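Local coordinates for protein alkaline phosphatase (Thermus thermophilus, PDB 7KWD) that probably hydrolyses phosphate monoesters as a homodimeric metalloenzyme that binds zinc and magnesium ions, at residues A[128-133]-A[170-175]; A[37-42]-A[132-137]; A[414-417]-A[421-424]. All coordinates share one frame; numbering follows the deposited sequence.

Contact 1. Residues A[128-133]-A[170-175]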
ATOM      1  N   ALA A 128     -24.621 -16.089 -14.434  1.00 24.64           N
ATOM      2  CA  ALA A 128     -25.358 -15.311 -15.411  1.00 21.32           C
ATOM      3  C   ALA A 128     -24.773 -15.470 -16.804  1.00 26.67           C
ATOM      4  O   ALA A 128     -25.506 -15.525 -17.787  1.00 24.21           O
ATOM      5  CB  ALA A 128     -25.346 -13.832 -15.030  1.00 24.27           C
ATOM      6  N   ALA A 129     -23.442 -15.509 -16.904  1.00 26.61           N
ATOM      7  CA  ALA A 129     -22.782 -15.603 -18.202  1.00 22.19           C
ATOM      8  C   ALA A 129     -23.072 -16.953 -18.859  1.00 22.45           C
ATOM      9  O   ALA A 129     -23.356 -17.027 -20.060  1.00 21.67           O
ATOM     10  CB  ALA A 129     -21.269 -15.419 -18.023  1.00 21.78           C
ATOM     11  N   LYS A 130     -23.000 -18.023 -18.079  1.00 26.45           N
ATOM     12  CA  LYS A 130     -23.318 -19.345 -18.600  1.00 22.68           C
ATOM     13  C   LYS A 130     -24.760 -19.406 -19.087  1.00 28.60           C
ATOM     14  O   LYS A 130     -25.034 -19.934 -20.163  1.00 25.62           O
ATOM     15  CB  LYS A 130     -23.068 -20.406 -17.532  1.00 26.24           C
ATOM     16  CG  LYS A 130     -23.332 -21.808 -18.125  1.00 26.52           C
ATOM     17  CD  LYS A 130     -23.022 -22.926 -17.151  1.00 33.84           C
ATOM     18  CE  LYS A 130     -21.707 -23.578 -17.485  1.00 35.45           C
ATOM     19  NZ  LYS A 130     -21.821 -24.426 -18.705  1.00 40.75           N
ATOM     20  N   GLU A 131     -25.690 -18.817 -18.328  1.00 28.52           N
ATOM     21  CA  GLU A 131     -27.086 -18.801 -18.766  1.00 29.35           C
ATOM     22  C   GLU A 131     -27.261 -18.068 -20.082  1.00 32.66           C
ATOM     23  O   GLU A 131     -28.216 -18.343 -20.816  1.00 29.77           O
ATOM     24  CB  GLU A 131     -27.991 -18.162 -17.702  1.00 28.11           C
ATOM     25  CG  GLU A 131     -28.109 -19.032 -16.440  1.00 27.70           C
ATOM     26  CD  GLU A 131     -28.793 -18.320 -15.278  1.00 45.32           C
ATOM     27  OE1 GLU A 131     -29.461 -17.279 -15.514  1.00 44.05           O
ATOM     28  OE2 GLU A 131     -28.652 -18.826 -14.132  1.00 37.20           O
ATOM     29  N   ALA A 132     -26.372 -17.129 -20.382  1.00 29.55           N
ATOM     30  CA  ALA A 132     -26.415 -16.381 -21.623  1.00 24.66           C
ATOM     31  C   ALA A 132     -25.572 -17.011 -22.724  1.00 23.40           C
ATOM     32  O   ALA A 132     -25.320 -16.372 -23.748  1.00 32.74           O
ATOM     33  CB  ALA A 132     -25.943 -14.954 -21.384  1.00 30.92           C
ATOM     34  N   GLY A 133     -25.089 -18.226 -22.510  1.00 27.03           N
ATOM     35  CA  GLY A 133     -24.413 -18.965 -23.543  1.00 28.52           C
ATOM     36  C   GLY A 133     -22.914 -18.831 -23.576  1.00 27.52           C
ATOM     37  O   GLY A 133     -22.290 -19.299 -24.535  1.00 26.78           O
ATOM     38  N   LEU A 170     -19.744 -29.860 -10.504  1.00 28.04           N
ATOM     39  CA  LEU A 170     -20.240 -30.827 -11.478  1.00 21.59           C
ATOM     40  C   LEU A 170     -21.606 -30.412 -12.013  1.00 25.73           C
ATOM     41  O   LEU A 170     -21.857 -30.489 -13.215  1.00 23.65           O
ATOM     42  CB  LEU A 170     -20.313 -32.213 -10.836  1.00 29.45           C
ATOM     43  CG  LEU A 170     -20.860 -33.368 -11.680  1.00 29.52           C
ATOM     44  CD1 LEU A 170     -20.017 -33.613 -12.945  1.00 30.07           C
ATOM     45  CD2 LEU A 170     -20.947 -34.657 -10.835  1.00 29.02           C
ATOM     46  N   GLU A 171     -22.505 -29.982 -11.124  1.00 27.07           N
ATOM     47  CA  GLU A 171     -23.843 -29.598 -11.560  1.00 27.94           C
ATOM     48  C   GLU A 171     -23.806 -28.291 -12.343  1.00 28.89           C
ATOM     49  O   GLU A 171     -24.520 -28.137 -13.339  1.00 25.23           O
ATOM     50  CB  GLU A 171     -24.779 -29.478 -10.353  1.00 31.34           C
ATOM     51  CG  GLU A 171     -26.251 -29.260 -10.744  1.00 42.40           C
ATOM     52  CD  GLU A 171     -27.118 -28.935  -9.542  1.00 63.07           C
ATOM     53  OE1 GLU A 171     -26.611 -29.081  -8.402  1.00 58.80           O
ATOM     54  OE2 GLU A 171     -28.296 -28.525  -9.735  1.00 69.98           O
ATOM     55  N   PHE A 172     -22.948 -27.345 -11.935  1.00 26.35           N
ATOM     56  CA  PHE A 172     -22.843 -26.095 -12.687  1.00 25.56           C
ATOM     57  C   PHE A 172     -22.370 -26.351 -14.107  1.00 26.31           C
ATOM     58  O   PHE A 172     -22.902 -25.776 -15.066  1.00 23.99           O
ATOM     59  CB  PHE A 172     -21.905 -25.119 -11.977  1.00 23.35           C
ATOM     60  CG  PHE A 172     -21.782 -23.784 -12.685  1.00 24.86           C
ATOM     61  CD1 PHE A 172     -22.823 -22.858 -12.660  1.00 28.75           C
ATOM     62  CD2 PHE A 172     -20.642 -23.475 -13.401  1.00 29.44           C
ATOM     63  CE1 PHE A 172     -22.703 -21.623 -13.331  1.00 27.85           C
ATOM     64  CE2 PHE A 172     -20.510 -22.239 -14.081  1.00 32.47           C
ATOM     65  CZ  PHE A 172     -21.542 -21.322 -14.045  1.00 28.49           C
ATOM     66  N   GLY A 173     -21.388 -27.228 -14.270  1.00 25.60           N
ATOM     67  CA  GLY A 173     -20.959 -27.624 -15.596  1.00 22.87           C
ATOM     68  C   GLY A 173     -20.054 -26.670 -16.355  1.00 22.75           C
ATOM     69  O   GLY A 173     -20.154 -26.576 -17.589  1.00 25.59           O
ATOM     70  N   ALA A 174     -19.142 -25.977 -15.672  1.00 23.57           N
ATOM     71  CA  ALA A 174     -18.236 -25.090 -16.405  1.00 26.72           C
ATOM     72  C   ALA A 174     -17.365 -25.906 -17.351  1.00 30.29           C
ATOM     73  O   ALA A 174     -17.046 -27.074 -17.083  1.00 25.48           O
ATOM     74  CB  ALA A 174     -17.352 -24.280 -15.455  1.00 25.01           C
ATOM     75  N   GLU A 175     -16.957 -25.271 -18.455  1.00 24.37           N
ATOM     76  CA  GLU A 175     -16.228 -25.997 -19.480  1.00 26.72           C
ATOM     77  C   GLU A 175     -14.823 -26.361 -19.037  1.00 25.43           C
ATOM     78  O   GLU A 175     -14.278 -27.378 -19.494  1.00 26.93           O
ATOM     79  CB  GLU A 175     -16.196 -25.177 -20.776  1.00 25.78           C
ATOM     80  CG  GLU A 175     -17.477 -25.294 -21.634  1.00 25.60           C
ATOM     81  CD  GLU A 175     -18.686 -24.456 -21.127  1.00 34.10           C
ATOM     82  OE1 GLU A 175     -18.620 -23.779 -20.046  1.00 28.76           O
ATOM     83  OE2 GLU A 175     -19.726 -24.487 -21.830  1.00 35.92           O
TER
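Lys130 reaches across to Phe172 and to the turn that follows it, joining the C-terminal ends of helices 125-131 and 162-172 at the edge of the alpha/beta fold of alkaline phosphatase. The first helix closes with a Schellman motif whose C-prime residue is Gly133, at positive phi. The second gives way at Gly173, also at positive phi. The close packing lies along the aliphatic part of the lysine. Its bond from CA to CB points toward the other segment; CG then lies anti to the backbone N (chi1 -177°), and bends at chi3 and chi4 curl the chain past the ring. Lys130 CD lies over one face of Phe172, offset toward the rim, at 4.0 Å from the ring centroid, a CH-pi contact. Its nearest ring atom is Phe172 CZ, 3.8 Å from Lys130 CD, and Lys130 CB approaches the same CZ at 3.9 Å. Val136 of strand 135-140 touches both Lys130 and Phe172, so the pair rests on the strand.

The charge contacts are looser. The ammonium is too far from the ring centroid for more than a weak cation-pi attraction, and the salt bridge from Lys130 NZ to Glu175 OE1 spans 3.5 Å. Glu175 comes from the opposite direction, and its OE1 has a stronger partner in the backbone N of Val136, a bond that probably limits the carboxylate's rotation. On the solvent side the exposed Glu131 is in a salt bridge with Lys123. The ammonium is also anchored to the backbone of the turn: Lys130 NZ donates to Gly173 O at 2.9 Å, from above the carbonyl plane, 61° out of it.

Contact 2. Residues A[37-42]-A[132-137]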
ATOM      1  N   ARG A  37     -18.263  -2.474 -25.532  1.00 23.78           N
ATOM      2  CA  ARG A  37     -18.880  -3.782 -25.362  1.00 27.41           C
ATOM      3  C   ARG A  37     -17.932  -4.848 -25.890  1.00 30.81           C
ATOM      4  O   ARG A  37     -17.066  -4.570 -26.718  1.00 27.00           O
ATOM      5  CB  ARG A  37     -20.203  -3.855 -26.057  1.00 27.36           C
ATOM      6  CG  ARG A  37     -21.258  -2.992 -25.402  1.00 38.56           C
ATOM      7  CD  ARG A  37     -22.183  -2.450 -26.472  1.00 52.80           C
ATOM      8  NE  ARG A  37     -22.996  -1.288 -26.096  1.00 49.42           N
ATOM      9  CZ  ARG A  37     -24.326  -1.302 -26.007  1.00 51.09           C
ATOM     10  NH1 ARG A  37     -25.000  -2.429 -26.212  1.00 55.90           N
ATOM     11  NH2 ARG A  37     -24.980  -0.199 -25.695  1.00 40.32           N
ATOM     12  N   TYR A  38     -18.082  -6.061 -25.356  1.00 24.41           N
ATOM     13  CA  TYR A  38     -17.167  -7.149 -25.607  1.00 29.64           C
ATOM     14  C   TYR A  38     -17.973  -8.429 -25.677  1.00 27.10           C
ATOM     15  O   TYR A  38     -19.093  -8.498 -25.171  1.00 25.43           O
ATOM     16  CB  TYR A  38     -16.099  -7.247 -24.501  1.00 23.64           C
ATOM     17  CG  TYR A  38     -15.249  -6.016 -24.386  1.00 23.78           C
ATOM     18  CD1 TYR A  38     -14.095  -5.870 -25.133  1.00 22.20           C
ATOM     19  CD2 TYR A  38     -15.603  -5.001 -23.513  1.00 25.47           C
ATOM     20  CE1 TYR A  38     -13.306  -4.725 -25.003  1.00 30.23           C
ATOM     21  CE2 TYR A  38     -14.847  -3.859 -23.388  1.00 26.99           C
ATOM     22  CZ  TYR A  38     -13.703  -3.718 -24.129  1.00 27.18           C
ATOM     23  OH  TYR A  38     -12.957  -2.580 -23.992  1.00 27.20           O
ATOM     24  N   ARG A  39     -17.381  -9.439 -26.323  1.00 27.12           N
ATOM     25  CA  ARG A  39     -17.937 -10.782 -26.346  1.00 28.57           C
ATOM     26  C   ARG A  39     -17.311 -11.698 -25.303  1.00 28.74           C
ATOM     27  O   ARG A  39     -17.975 -12.623 -24.830  1.00 26.84           O
ATOM     28  CB  ARG A  39     -17.766 -11.445 -27.728  1.00 32.60           C
ATOM     29  CG  ARG A  39     -18.843 -12.548 -27.991  1.00 43.81           C
ATOM     30  CD  ARG A  39     -18.668 -13.324 -29.324  1.00 48.26           C
ATOM     31  NE  ARG A  39     -17.273 -13.665 -29.509  1.00 49.83           N
ATOM     32  CZ  ARG A  39     -16.798 -14.877 -29.779  1.00 48.96           C
ATOM     33  NH1 ARG A  39     -17.622 -15.907 -29.941  1.00 44.95           N
ATOM     34  NH2 ARG A  39     -15.472 -15.034 -29.889  1.00 45.90           N
ATOM     35  N   ASN A  40     -16.046 -11.473 -24.954  1.00 27.85           N
ATOM     36  CA  ASN A  40     -15.315 -12.339 -24.036  1.00 23.21           C
ATOM     37  C   ASN A  40     -14.750 -11.501 -22.894  1.00 23.68           C
ATOM     38  O   ASN A  40     -14.425 -10.328 -23.062  1.00 25.28           O
ATOM     39  CB  ASN A  40     -14.174 -13.079 -24.732  1.00 27.04           C
ATOM     40  CG  ASN A  40     -14.629 -13.836 -25.956  1.00 26.15           C
ATOM     41  OD1 ASN A  40     -15.623 -14.566 -25.927  1.00 27.61           O
ATOM     42  ND2 ASN A  40     -13.906 -13.667 -27.045  1.00 31.96           N
ATOM     43  N   LEU A  41     -14.614 -12.137 -21.733  1.00 22.76           N
ATOM     44  CA  LEU A  41     -14.173 -11.468 -20.513  1.00 19.42           C
ATOM     45  C   LEU A  41     -13.202 -12.399 -19.821  1.00 24.76           C
ATOM     46  O   LEU A  41     -13.542 -13.553 -19.541  1.00 21.10           O
ATOM     47  CB  LEU A  41     -15.355 -11.173 -19.590  1.00 22.03           C
ATOM     48  CG  LEU A  41     -15.027 -10.582 -18.225  1.00 26.03           C
ATOM     49  CD1 LEU A  41     -14.484  -9.178 -18.383  1.00 24.28           C
ATOM     50  CD2 LEU A  41     -16.284 -10.590 -17.371  1.00 23.77           C
ATOM     51  N   ILE A  42     -12.021 -11.891 -19.518  1.00 22.48           N
ATOM     52  CA  ILE A  42     -11.044 -12.592 -18.687  1.00 22.79           C
ATOM     53  C   ILE A  42     -10.860 -11.760 -17.437  1.00 24.04           C
ATOM     54  O   ILE A  42     -10.634 -10.542 -17.537  1.00 23.23           O
ATOM     55  CB  ILE A  42      -9.697 -12.787 -19.412  1.00 21.10           C
ATOM     56  CG1 ILE A  42      -9.925 -13.465 -20.763  1.00 27.58           C
ATOM     57  CG2 ILE A  42      -8.768 -13.600 -18.546  1.00 26.77           C
ATOM     58  CD1 ILE A  42      -8.720 -13.544 -21.647  1.00 27.17           C
ATOM     59  N   ALA A 132     -26.372 -17.129 -20.382  1.00 29.55           N
ATOM     60  CA  ALA A 132     -26.415 -16.381 -21.623  1.00 24.66           C
ATOM     61  C   ALA A 132     -25.572 -17.011 -22.724  1.00 23.40           C
ATOM     62  O   ALA A 132     -25.320 -16.372 -23.748  1.00 32.74           O
ATOM     63  CB  ALA A 132     -25.943 -14.954 -21.384  1.00 30.92           C
ATOM     64  N   GLY A 133     -25.089 -18.226 -22.510  1.00 27.03           N
ATOM     65  CA  GLY A 133     -24.413 -18.965 -23.543  1.00 28.52           C
ATOM     66  C   GLY A 133     -22.914 -18.831 -23.576  1.00 27.52           C
ATOM     67  O   GLY A 133     -22.290 -19.299 -24.535  1.00 26.78           O
ATOM     68  N   LYS A 134     -22.302 -18.188 -22.590  1.00 26.85           N
ATOM     69  CA  LYS A 134     -20.847 -18.149 -22.560  1.00 23.78           C
ATOM     70  C   LYS A 134     -20.317 -19.438 -21.937  1.00 27.30           C
ATOM     71  O   LYS A 134     -20.871 -19.932 -20.960  1.00 25.38           O
ATOM     72  CB  LYS A 134     -20.342 -16.941 -21.754  1.00 28.37           C
ATOM     73  CG  LYS A 134     -20.983 -15.545 -22.108  1.00 25.25           C
ATOM     74  CD  LYS A 134     -20.441 -14.969 -23.382  1.00 28.70           C
ATOM     75  CE  LYS A 134     -21.243 -13.703 -23.820  1.00 25.18           C
ATOM     76  NZ  LYS A 134     -20.674 -13.125 -25.032  1.00 31.80           N
ATOM     77  N   ALA A 135     -19.236 -19.976 -22.505  1.00 23.25           N
ATOM     78  CA  ALA A 135     -18.415 -20.955 -21.816  1.00 28.86           C
ATOM     79  C   ALA A 135     -17.733 -20.308 -20.611  1.00 28.26           C
ATOM     80  O   ALA A 135     -17.455 -19.104 -20.594  1.00 27.88           O
ATOM     81  CB  ALA A 135     -17.366 -21.528 -22.768  1.00 29.42           C
ATOM     82  N   VAL A 136     -17.485 -21.117 -19.581  1.00 23.72           N
ATOM     83  CA  VAL A 136     -16.920 -20.650 -18.323  1.00 22.50           C
ATOM     84  C   VAL A 136     -15.681 -21.476 -18.008  1.00 23.57           C
ATOM     85  O   VAL A 136     -15.704 -22.710 -18.130  1.00 21.61           O
ATOM     86  CB  VAL A 136     -17.940 -20.760 -17.169  1.00 24.72           C
ATOM     87  CG1 VAL A 136     -17.317 -20.357 -15.826  1.00 22.26           C
ATOM     88  CG2 VAL A 136     -19.154 -19.931 -17.452  1.00 25.78           C
ATOM     89  N   GLY A 137     -14.621 -20.790 -17.588  1.00 23.56           N
ATOM     90  CA  GLY A 137     -13.414 -21.453 -17.106  1.00 22.12           C
ATOM     91  C   GLY A 137     -12.977 -20.868 -15.780  1.00 22.65           C
ATOM     92  O   GLY A 137     -13.075 -19.670 -15.558  1.00 23.86           O
TER
HETATM   93  O   HOH W   1     -21.834 -10.201 -24.629  1.00 35.81           O
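Lys134 points its ammonium at the backbone carbonyl of Arg39, tying together the entrances of two strands, 40-46 and 135-140, in the parallel part of the alkaline phosphatase sheet. Both strands pair with 265-271, which lies between them and runs parallel to each, so the lysine joins two strands that are not paired with each other. Its chain starts with CG anti to the carbonyl carbon (chi1 -49°), bends once at chi2 and is then extended through CD and CE, which carries the nitrogen across to the other segment. Lys134 NZ donates to Arg39 O at 2.8 Å. The nitrogen lies in the carbonyl plane, on a lone pair, with a C=O...N angle of 130°.

The two long side chains pass at a slant rather than lying along each other. Contact between them is limited to the root of the arginine, where Arg39 CG approaches Lys134 NZ to 3.5 Å. The arginine then bends at chi3 and carries its charge elsewhere: Arg39 NE stands 5.6 Å from Lys134 NZ and forms a salt bridge with Asp309, which probably eases any repulsion between the like charges. The ammonium also has a weak hydrogen bond to Gly263 O, just ahead of the intervening strand. A water completes the link by accepting from Lys134 NZ at 3.2 Å and donating to Tyr38 O at 3.3 Å.

Contact 3. Residues A[414-417]-A[421-424]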
ATOM      1  N   VAL A 414      15.082 -12.267  10.651  1.00 33.60           N
ATOM      2  CA  VAL A 414      15.056 -10.821  10.519  1.00 36.78           C
ATOM      3  C   VAL A 414      16.464 -10.298  10.288  1.00 36.26           C
ATOM      4  O   VAL A 414      17.455 -10.878  10.732  1.00 33.54           O
ATOM      5  CB  VAL A 414      14.414 -10.197  11.771  1.00 29.29           C
ATOM      6  CG1 VAL A 414      15.262 -10.499  12.993  1.00 38.78           C
ATOM      7  CG2 VAL A 414      14.258  -8.707  11.665  1.00 32.22           C
ATOM      8  N   GLN A 415      16.541  -9.196   9.553  1.00 35.93           N
ATOM      9  CA  GLN A 415      17.743  -8.390   9.442  1.00 32.77           C
ATOM     10  C   GLN A 415      18.349  -8.108  10.805  1.00 31.76           C
ATOM     11  O   GLN A 415      17.653  -7.700  11.742  1.00 32.60           O
ATOM     12  CB  GLN A 415      17.397  -7.063   8.753  1.00 32.91           C
ATOM     13  CG  GLN A 415      18.593  -6.174   8.351  1.00 39.64           C
ATOM     14  CD  GLN A 415      18.194  -4.723   8.078  1.00 36.61           C
ATOM     15  OE1 GLN A 415      17.025  -4.418   7.806  1.00 31.42           O
ATOM     16  NE2 GLN A 415      19.161  -3.820   8.159  1.00 29.15           N
ATOM     17  N   ARG A 416      19.656  -8.316  10.903  1.00 30.99           N
ATOM     18  CA  ARG A 416      20.415  -8.006  12.114  1.00 35.41           C
ATOM     19  C   ARG A 416      21.443  -6.902  11.904  1.00 35.00           C
ATOM     20  O   ARG A 416      21.725  -6.139  12.829  1.00 37.70           O
ATOM     21  CB  ARG A 416      21.152  -9.260  12.619  1.00 36.06           C
ATOM     22  CG  ARG A 416      20.278 -10.428  12.975  1.00 38.90           C
ATOM     23  CD  ARG A 416      21.136 -11.662  13.200  1.00 43.80           C
ATOM     24  NE  ARG A 416      21.784 -12.063  11.951  1.00 50.50           N
ATOM     25  CZ  ARG A 416      22.742 -12.985  11.843  1.00 50.97           C
ATOM     26  NH1 ARG A 416      23.200 -13.627  12.917  1.00 52.71           N
ATOM     27  NH2 ARG A 416      23.241 -13.267  10.648  1.00 47.88           N
ATOM     28  N   ASP A 417      22.002  -6.790  10.708  1.00 36.32           N
ATOM     29  CA  ASP A 417      23.067  -5.834  10.426  1.00 36.58           C
ATOM     30  C   ASP A 417      22.422  -4.529   9.976  1.00 38.76           C
ATOM     31  O   ASP A 417      22.002  -4.391   8.822  1.00 35.10           O
ATOM     32  CB  ASP A 417      23.993  -6.416   9.364  1.00 37.28           C
ATOM     33  CG  ASP A 417      25.213  -5.573   9.109  1.00 35.44           C
ATOM     34  OD1 ASP A 417      25.207  -4.347   9.385  1.00 38.75           O
ATOM     35  OD2 ASP A 417      26.184  -6.152   8.599  1.00 43.70           O
ATOM     36  N   PRO A 421      21.842  -4.744   5.138  1.00 37.24           N
ATOM     37  CA  PRO A 421      21.077  -5.970   5.407  1.00 38.11           C
ATOM     38  C   PRO A 421      21.896  -7.225   5.152  1.00 38.79           C
ATOM     39  O   PRO A 421      22.491  -7.403   4.081  1.00 36.10           O
ATOM     40  CB  PRO A 421      19.880  -5.862   4.446  1.00 33.65           C
ATOM     41  CG  PRO A 421      19.591  -4.403   4.411  1.00 33.34           C
ATOM     42  CD  PRO A 421      20.984  -3.695   4.532  1.00 31.59           C
ATOM     43  N   ASP A 422      21.952  -8.083   6.176  1.00 38.40           N
ATOM     44  CA  ASP A 422      22.466  -9.436   6.030  1.00 36.94           C
ATOM     45  C   ASP A 422      21.373 -10.418   5.665  1.00 34.97           C
ATOM     46  O   ASP A 422      21.666 -11.498   5.140  1.00 32.28           O
ATOM     47  CB  ASP A 422      23.151  -9.898   7.319  1.00 34.42           C
ATOM     48  CG  ASP A 422      22.243  -9.814   8.551  1.00 40.10           C
ATOM     49  OD1 ASP A 422      21.435  -8.855   8.677  1.00 31.89           O
ATOM     50  OD2 ASP A 422      22.372 -10.718   9.412  1.00 42.16           O
ATOM     51  N   ARG A 423      20.129 -10.070   5.960  1.00 36.03           N
ATOM     52  CA  ARG A 423      18.943 -10.809   5.556  1.00 33.81           C
ATOM     53  C   ARG A 423      17.932  -9.793   5.065  1.00 32.96           C
ATOM     54  O   ARG A 423      18.052  -8.592   5.360  1.00 30.73           O
ATOM     55  CB  ARG A 423      18.398 -11.641   6.721  1.00 36.60           C
ATOM     56  CG  ARG A 423      19.497 -12.380   7.477  1.00 36.67           C
ATOM     57  CD  ARG A 423      19.003 -12.633   8.860  1.00 44.78           C
ATOM     58  NE  ARG A 423      19.774 -13.652   9.549  1.00 49.26           N
ATOM     59  CZ  ARG A 423      19.542 -14.004  10.805  1.00 40.20           C
ATOM     60  NH1 ARG A 423      18.580 -13.397  11.485  1.00 34.74           N
ATOM     61  NH2 ARG A 423      20.270 -14.948  11.381  1.00 46.18           N
ATOM     62  N   PRO A 424      16.934 -10.217   4.294  1.00 28.24           N
ATOM     63  CA  PRO A 424      16.082  -9.243   3.605  1.00 27.12           C
ATOM     64  C   PRO A 424      15.460  -8.239   4.561  1.00 26.52           C
ATOM     65  O   PRO A 424      14.833  -8.614   5.545  1.00 33.38           O
ATOM     66  CB  PRO A 424      15.016 -10.114   2.930  1.00 26.42           C
ATOM     67  CG  PRO A 424      15.694 -11.441   2.697  1.00 30.51           C
ATOM     68  CD  PRO A 424      16.594 -11.613   3.929  1.00 30.69           C
TER
HETATM   69  O   HOH W   2      14.047  -7.809   8.260  1.00 29.72           O
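Val414 offers its carbonyl to Arg423: Arg423 NH1 donates to Val414 O at 2.9 Å. Gln415 comes next. Its backbone N is joined to Pro424 O through one water, and its side chain lies alongside Pro421, pointing the same way, with NE2 3.8 Å from Pro421 CG. That amide is held at both ends, by Tyr326 OH at OE1 and by Asp417 O at NE2. Val414 and Gln415 also pack on Arg400 and Val399 of the second subunit, which places this loop between helix 406-412 and strand 426-428 at the dimer interface.

Arg416 enters a salt-bridge network with Asp422 and Arg423. Its NE and NH2 grip Asp422 OD2 side-on, at 2.9 Å for NE and 3.0 Å for NH2, the oxygen lying 21° out of the guanidinium plane. Asp422 CG sits between its own backbone N and carbonyl carbon (chi1 56°), which brings both carboxylate oxygens to donors of 414-417. One guanidinium face of Arg416 lies flat on that of Arg423, centres 3.5 Å apart and planes 11° apart. The like charges are probably offset by Asp422, by Glu378 at Arg416 and by Glu381 at Arg423. Arg416 N, meanwhile, donates to Asp422 OD1 on its syn lone pair. An asparagine in place of Asp422 would probably leave Arg416 without its carboxylate mate and the stacked guanidinium pair relying on Glu378 and Glu381 for counter-charge. At Asp417 the backbone N reaches the same OD1 at 3.0 Å, from above the carboxylate plane, while Asp417 OD1 turns back to Gln419 N.

Contacts 1 and 2 are neighbours, with centres 11 Å apart, and share Ala132 and Gly133, the turn between helix 125-131 and strand 135-140. Two bonds stitch them together: Ala129 O probably accepts from Lys134 N at 3.0 Å, and the Glu175 bond to Val136 measures 2.9 Å between OE1 and N. Contact 3 lies on the other side of the chain's centre, about 51 Å from contact 1 and 48 Å from contact 2 between centres. None of the three touches the metal site. Contact 2 nevertheless sits at the start of strand 40-46, whose far end is followed directly by the metal ligand Asp47, whereas contact 3 borders the second subunit.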